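Local atomic coordinates of uncharacterized protein YPL067C (Saccharomyces cerevisiae, PDB entry 5KCI), a protein that is of unknown function, a cytoplasmic member of the DUF3605 family that may have a connection with amyloid toxicity. Residues Pro138-Leu143 with Val169-Pro174; Leu113-Pro118 with Ala125-Met130. All blocks are in the same frame, centred on the assembly; numbering follows the deposited sequence. Where two conformers were deposited one is given.

Interaction 1 of 2, residues Pro138-Leu143 with Val169-Pro174; sequences PLLRPL and VLLFFP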
loop_
_atom_site.group_PDB
_atom_site.type_symbol
_atom_site.label_atom_id
_atom_site.label_comp_id
_atom_site.label_asym_id
_atom_site.label_seq_id
_atom_site.Cartn_x
_atom_site.Cartn_y
_atom_site.Cartn_z
ATOM N N PRO A 138 11.673 -1.959 -11.139
ATOM C CA PRO A 138 12.922 -1.182 -11.323
ATOM C C PRO A 138 12.947 0.106 -10.531
ATOM O O PRO A 138 14.023 0.513 -10.048
ATOM C CB PRO A 138 12.950 -0.895 -12.833
ATOM C CG PRO A 138 11.991 -1.846 -13.444
ATOM C CD PRO A 138 10.949 -2.124 -12.406
ATOM N N LEU A 139 11.801 0.758 -10.376
ATOM C CA LEU A 139 11.760 2.025 -9.662
ATOM C C LEU A 139 12.081 1.860 -8.182
ATOM O O LEU A 139 12.382 2.856 -7.527
ATOM C CB LEU A 139 10.398 2.696 -9.838
ATOM C CG LEU A 139 10.008 3.127 -11.260
ATOM C CD1 LEU A 139 8.556 3.547 -11.280
ATOM C CD2 LEU A 139 10.877 4.263 -11.759
ATOM N N LEU A 140 12.066 0.641 -7.649
ATOM C CA LEU A 140 12.409 0.382 -6.249
ATOM C C LEU A 140 13.789 -0.248 -6.077
ATOM O O LEU A 140 14.175 -0.578 -4.940
ATOM C CB LEU A 140 11.349 -0.537 -5.609
ATOM C CG LEU A 140 9.890 -0.054 -5.672
ATOM C CD1 LEU A 140 8.980 -1.002 -4.966
ATOM C CD2 LEU A 140 9.777 1.351 -5.055
ATOM N N ARG A 141 14.539 -0.452 -7.171
ATOM C CA ARG A 141 15.749 -1.272 -7.121
ATOM C C ARG A 141 16.668 -0.909 -5.955
ATOM O O ARG A 141 17.029 -1.779 -5.158
ATOM C CB ARG A 141 16.504 -1.159 -8.450
ATOM C CG ARG A 141 17.875 -1.825 -8.485
ATOM C CD ARG A 141 18.688 -1.349 -9.682
ATOM N NE ARG A 141 18.764 0.113 -9.758
ATOM C CZ ARG A 141 19.648 0.861 -9.102
ATOM N NH1 ARG A 141 20.552 0.301 -8.309
ATOM N NH2 ARG A 141 19.626 2.179 -9.239
ATOM N N PRO A 142 17.142 0.328 -5.840
ATOM C CA PRO A 142 18.140 0.579 -4.787
ATOM C C PRO A 142 17.543 0.469 -3.400
ATOM O O PRO A 142 18.219 -0.028 -2.493
ATOM C CB PRO A 142 18.649 1.979 -5.108
ATOM C CG PRO A 142 17.598 2.626 -5.792
ATOM C CD PRO A 142 16.815 1.561 -6.571
ATOM N N LEU A 143 16.257 0.817 -3.244
ATOM C CA LEU A 143 15.569 0.629 -1.964
ATOM C C LEU A 143 15.471 -0.838 -1.595
ATOM O O LEU A 143 15.729 -1.228 -0.447
ATOM C CB LEU A 143 14.183 1.238 -2.031
ATOM C CG LEU A 143 14.131 2.750 -2.268
ATOM C CD1 LEU A 143 12.687 3.216 -2.451
ATOM C CD2 LEU A 143 14.774 3.504 -1.150
ATOM N N VAL A 169 2.458 0.170 1.528
ATOM C CA VAL A 169 3.797 -0.030 0.989
ATOM C C VAL A 169 4.620 1.139 1.477
ATOM O O VAL A 169 4.298 2.286 1.156
ATOM C CB VAL A 169 3.813 -0.079 -0.541
ATOM C CG1 VAL A 169 5.208 -0.173 -1.075
ATOM C CG2 VAL A 169 2.976 -1.256 -1.080
ATOM N N LEU A 170 5.645 0.850 2.261
ATOM C CA LEU A 170 6.506 1.843 2.877
ATOM C C LEU A 170 7.846 1.831 2.175
ATOM O O LEU A 170 8.429 0.764 1.975
ATOM C CB LEU A 170 6.725 1.539 4.363
ATOM C CG LEU A 170 5.448 1.325 5.186
ATOM C CD1 LEU A 170 5.819 1.162 6.650
ATOM C CD2 LEU A 170 4.477 2.451 5.040
ATOM N N LEU A 171 8.350 3.038 1.869
ATOM C CA LEU A 171 9.634 3.203 1.211
ATOM C C LEU A 171 10.477 4.091 2.098
ATOM O O LEU A 171 10.011 5.163 2.487
ATOM C CB LEU A 171 9.486 3.878 -0.150
ATOM C CG LEU A 171 8.535 3.236 -1.152
ATOM C CD1 LEU A 171 8.583 3.995 -2.454
ATOM C CD2 LEU A 171 8.878 1.780 -1.332
ATOM N N PHE A 172 11.700 3.662 2.424
ATOM C CA PHE A 172 12.547 4.457 3.309
ATOM C C PHE A 172 13.637 5.145 2.492
ATOM O O PHE A 172 14.448 4.479 1.831
ATOM C CB PHE A 172 13.156 3.597 4.417
ATOM C CG PHE A 172 13.926 4.389 5.488
ATOM C CD1 PHE A 172 13.557 5.679 5.854
ATOM C CD2 PHE A 172 14.979 3.790 6.165
ATOM C CE1 PHE A 172 14.253 6.363 6.836
ATOM C CE2 PHE A 172 15.663 4.475 7.165
ATOM C CZ PHE A 172 15.291 5.763 7.491
ATOM N N PHE A 173 13.668 6.478 2.588
ATOM C CA PHE A 173 14.684 7.325 1.974
ATOM C C PHE A 173 15.427 8.003 3.126
ATOM O O PHE A 173 15.018 9.073 3.574
ATOM C CB PHE A 173 14.057 8.367 1.048
ATOM C CG PHE A 173 13.271 7.798 -0.101
ATOM C CD1 PHE A 173 11.923 7.547 0.027
ATOM C CD2 PHE A 173 13.860 7.573 -1.317
ATOM C CE1 PHE A 173 11.205 7.083 -1.028
ATOM C CE2 PHE A 173 13.151 7.106 -2.372
ATOM C CZ PHE A 173 11.800 6.837 -2.223
ATOM N N PRO A 174 16.498 7.409 3.652
ATOM C CA PRO A 174 17.202 8.041 4.781
ATOM C C PRO A 174 17.657 9.462 4.452
ATOM O O PRO A 174 18.024 9.773 3.323
ATOM C CB PRO A 174 18.398 7.114 5.026
ATOM C CG PRO A 174 17.978 5.780 4.409
ATOM C CD PRO A 174 17.164 6.186 3.201
#
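L171, on strand 165-172, meets both L140 and L143. Its CD1 and CD2 each lie 3.9 Å from L140 CD2, the two side chains crossing at about a right angle, and its CB is 4.0 Å from L143 CD1. The L171 CG stands beside its own backbone N and anti to the carbonyl carbon (chi1 -55°). F172 contributes its backbone: L143 CD2 is 3.2 Å from F172 O, a close carbon-oxygen approach, while the F172 ring leads away to stack with W19 and meet H148 edge-to-face. F173 then brings its ring back. L143 CD2 sits 4.0 Å above one face, offset toward the rim, and L143 CD1 reaches F173 CZ at 3.7 Å; these side chains also cross at about a right angle. Helix 180-193 adds I190 against L171 and V183 and V187 against F173. An alanine in place of L143 would probably open a gap beside the F173 ring and L171, leaving that ring less firmly held. With no hydrogen bond between the segments, the 3-10 turn and the start of helix 141-146 pack on the end of strand 165-172 and the residue after it mainly through methyl, methylene and ring carbons, consistent with a fit set largely by shape.

Interaction 2 of 2, residues Leu113-Pro118 with Ala125-Met130; sequences LPVHSP and AARARM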
loop_
_atom_site.group_PDB
_atom_site.type_symbol
_atom_site.label_atom_id
_atom_site.label_comp_id
_atom_site.label_asym_id
_atom_site.label_seq_id
_atom_site.Cartn_x
_atom_site.Cartn_y
_atom_site.Cartn_z
ATOM N N LEU A 113 -5.550 -10.622 -2.563
ATOM C CA LEU A 113 -4.480 -11.517 -2.155
ATOM C C LEU A 113 -4.719 -11.910 -0.701
ATOM O O LEU A 113 -4.676 -11.036 0.186
ATOM C CB LEU A 113 -3.110 -10.852 -2.315
ATOM C CG LEU A 113 -2.776 -10.473 -3.759
ATOM C CD1 LEU A 113 -3.062 -9.004 -3.985
ATOM C CD2 LEU A 113 -1.329 -10.822 -4.099
ATOM N N PRO A 114 -5.003 -13.275 -0.378
ATOM C CA PRO A 114 -5.415 -13.697 0.987
ATOM C C PRO A 114 -4.256 -13.782 1.975
ATOM O O PRO A 114 -3.962 -14.833 2.566
ATOM C CB PRO A 114 -6.045 -15.074 0.727
ATOM C CG PRO A 114 -6.147 -15.258 -0.765
ATOM C CD PRO A 114 -5.139 -14.356 -1.373
ATOM N N VAL A 115 -3.597 -12.648 2.214
ATOM C CA VAL A 115 -2.337 -12.660 2.950
ATOM C C VAL A 115 -2.466 -12.959 4.440
ATOM O O VAL A 115 -1.436 -13.138 5.111
ATOM C CB VAL A 115 -1.608 -11.309 2.764
ATOM C CG1 VAL A 115 -1.312 -11.080 1.298
ATOM C CG2 VAL A 115 -2.444 -10.149 3.327
ATOM N N HIS A 116 -3.671 -12.976 4.998
ATOM C CA HIS A 116 -3.922 -13.302 6.390
ATOM C C HIS A 116 -4.897 -14.475 6.472
ATOM O O HIS A 116 -5.832 -14.450 7.274
ATOM C CB HIS A 116 -4.488 -12.099 7.155
ATOM C CG HIS A 116 -3.555 -10.921 7.258
ATOM N ND1 HIS A 116 -2.311 -11.009 7.840
ATOM C CD2 HIS A 116 -3.719 -9.618 6.926
ATOM C CE1 HIS A 116 -1.725 -9.824 7.809
ATOM N NE2 HIS A 116 -2.558 -8.965 7.257
ATOM N N SER A 117 -4.724 -15.474 5.620
ATOM C CA SER A 117 -5.614 -16.618 5.632
ATOM C C SER A 117 -5.227 -17.559 6.771
ATOM O O SER A 117 -4.052 -17.636 7.146
ATOM C CB SER A 117 -5.549 -17.361 4.303
ATOM O OG SER A 117 -6.077 -18.672 4.421
ATOM N N PRO A 118 -6.200 -18.280 7.338
ATOM C CA PRO A 118 -5.855 -19.318 8.321
ATOM C C PRO A 118 -5.079 -20.463 7.698
ATOM O O PRO A 118 -4.267 -21.099 8.382
ATOM C CB PRO A 118 -7.226 -19.769 8.845
ATOM C CG PRO A 118 -8.148 -19.509 7.701
ATOM C CD PRO A 118 -7.631 -18.296 6.993
ATOM N N ALA A 125 1.452 -18.259 0.135
ATOM C CA ALA A 125 1.447 -18.096 -1.324
ATOM C C ALA A 125 1.038 -16.693 -1.734
ATOM O O ALA A 125 1.556 -16.139 -2.725
ATOM C CB ALA A 125 0.496 -19.109 -1.963
ATOM N N ALA A 126 0.075 -16.120 -1.009
ATOM C CA ALA A 126 -0.375 -14.767 -1.282
ATOM C C ALA A 126 0.728 -13.752 -0.943
ATOM O O ALA A 126 1.015 -12.829 -1.733
ATOM C CB ALA A 126 -1.672 -14.496 -0.493
ATOM N N ARG A 127 1.415 -13.973 0.187
ATOM C CA ARG A 127 2.556 -13.123 0.538
ATOM C C ARG A 127 3.669 -13.228 -0.497
ATOM O O ARG A 127 4.326 -12.221 -0.812
ATOM C CB ARG A 127 3.097 -13.487 1.923
ATOM C CG ARG A 127 2.155 -13.094 3.058
ATOM C CD ARG A 127 2.577 -13.618 4.427
ATOM N NE ARG A 127 1.612 -13.164 5.436
ATOM C CZ ARG A 127 1.667 -13.429 6.737
ATOM N NH1 ARG A 127 2.642 -14.177 7.239
ATOM N NH2 ARG A 127 0.720 -12.949 7.535
ATOM N N ALA A 128 3.924 -14.438 -1.000
ATOM C CA ALA A 128 4.979 -14.632 -1.987
ATOM C C ALA A 128 4.689 -13.832 -3.246
ATOM O O ALA A 128 5.607 -13.253 -3.843
ATOM C CB ALA A 128 5.130 -16.125 -2.324
ATOM N N ARG A 129 3.418 -13.797 -3.669
ATOM C CA ARG A 129 3.040 -13.016 -4.846
ATOM C C ARG A 129 3.266 -11.526 -4.635
ATOM O O ARG A 129 3.814 -10.838 -5.517
ATOM C CB ARG A 129 1.579 -13.264 -5.207
ATOM C CG ARG A 129 1.109 -12.545 -6.471
ATOM C CD ARG A 129 1.761 -13.106 -7.731
ATOM N NE ARG A 129 1.246 -12.463 -8.941
ATOM C CZ ARG A 129 1.794 -12.566 -10.147
ATOM N NH1 ARG A 129 2.907 -13.270 -10.330
ATOM N NH2 ARG A 129 1.246 -11.940 -11.178
ATOM N N MET A 130 2.840 -10.998 -3.479
ATOM C CA MET A 130 3.096 -9.585 -3.201
ATOM C C MET A 130 4.590 -9.294 -3.223
ATOM O O MET A 130 5.049 -8.290 -3.803
ATOM C CB MET A 130 2.506 -9.205 -1.842
ATOM C CG MET A 130 2.763 -7.755 -1.461
ATOM S SD MET A 130 2.042 -6.568 -2.619
ATOM C CE MET A 130 0.352 -6.901 -2.225
#
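R127 reaches back to the V115 carbonyl with two weak hydrogen bonds: NE to V115 O at 3.1 Å (N-H...O 128°) and NH2 to the same oxygen at 3.2 Å (123°). One acceptor is thus shared by two bent bonds. Chi2 and chi3, both near 180°, put NE at the end of an extended arginine chain. In the conformer given, H116 ND1 lies in the guanidinium plane, at its edge, 3.6 Å from R127 NH2, with the imidazole almost perpendicular to that plane, an arrangement that is tentative; H116 NE2 has its hydrogen bond elsewhere, to V153 O. Within the loop, V115 N bonds L113 O at 2.8 Å across P114, and S117 N makes a weak bond to P114 O. S117 OG pairs with D119 N, and S117 O with R123 NE. Against the turn, A126 CB packs 3.6 Å from P114 CD and also touches V115 CG1. Further along the helix, L113 CD2 rests 3.8 Å from R129 CG, against the aliphatic part of that chain, whose guanidinium goes on to bond A80 O and A199 O. P114 is the centre of an inverse gamma turn, and the whole is a strand-to-helix connection folded back over the helix that follows it.

How the interactions relate
From the N terminus, interaction 2 comes first: leaving strand 102-109, the chain passes through loop 113-118, and the middle of helix 120-135 closes back on it across only six intervening residues. After that helix ends, the chain reaches residues 138-143, where interaction 1 opens; it closes after 25 intervening residues, which include strand 149-152, on the end of strand 165-172. The two contacts are in series, neither nested nor crossed. The centres of interactions 1 and 2 are about 22 Å apart, and the nearest atoms of interactions 1 and 2 about 6 Å apart, without touching. Strands 149-152 and 165-172 connect them: W151 and F165 meet residues of interaction 2, and V149 meets L143 and L171 of interaction 1. Both successive helices are thereby tied to the antiparallel sheet.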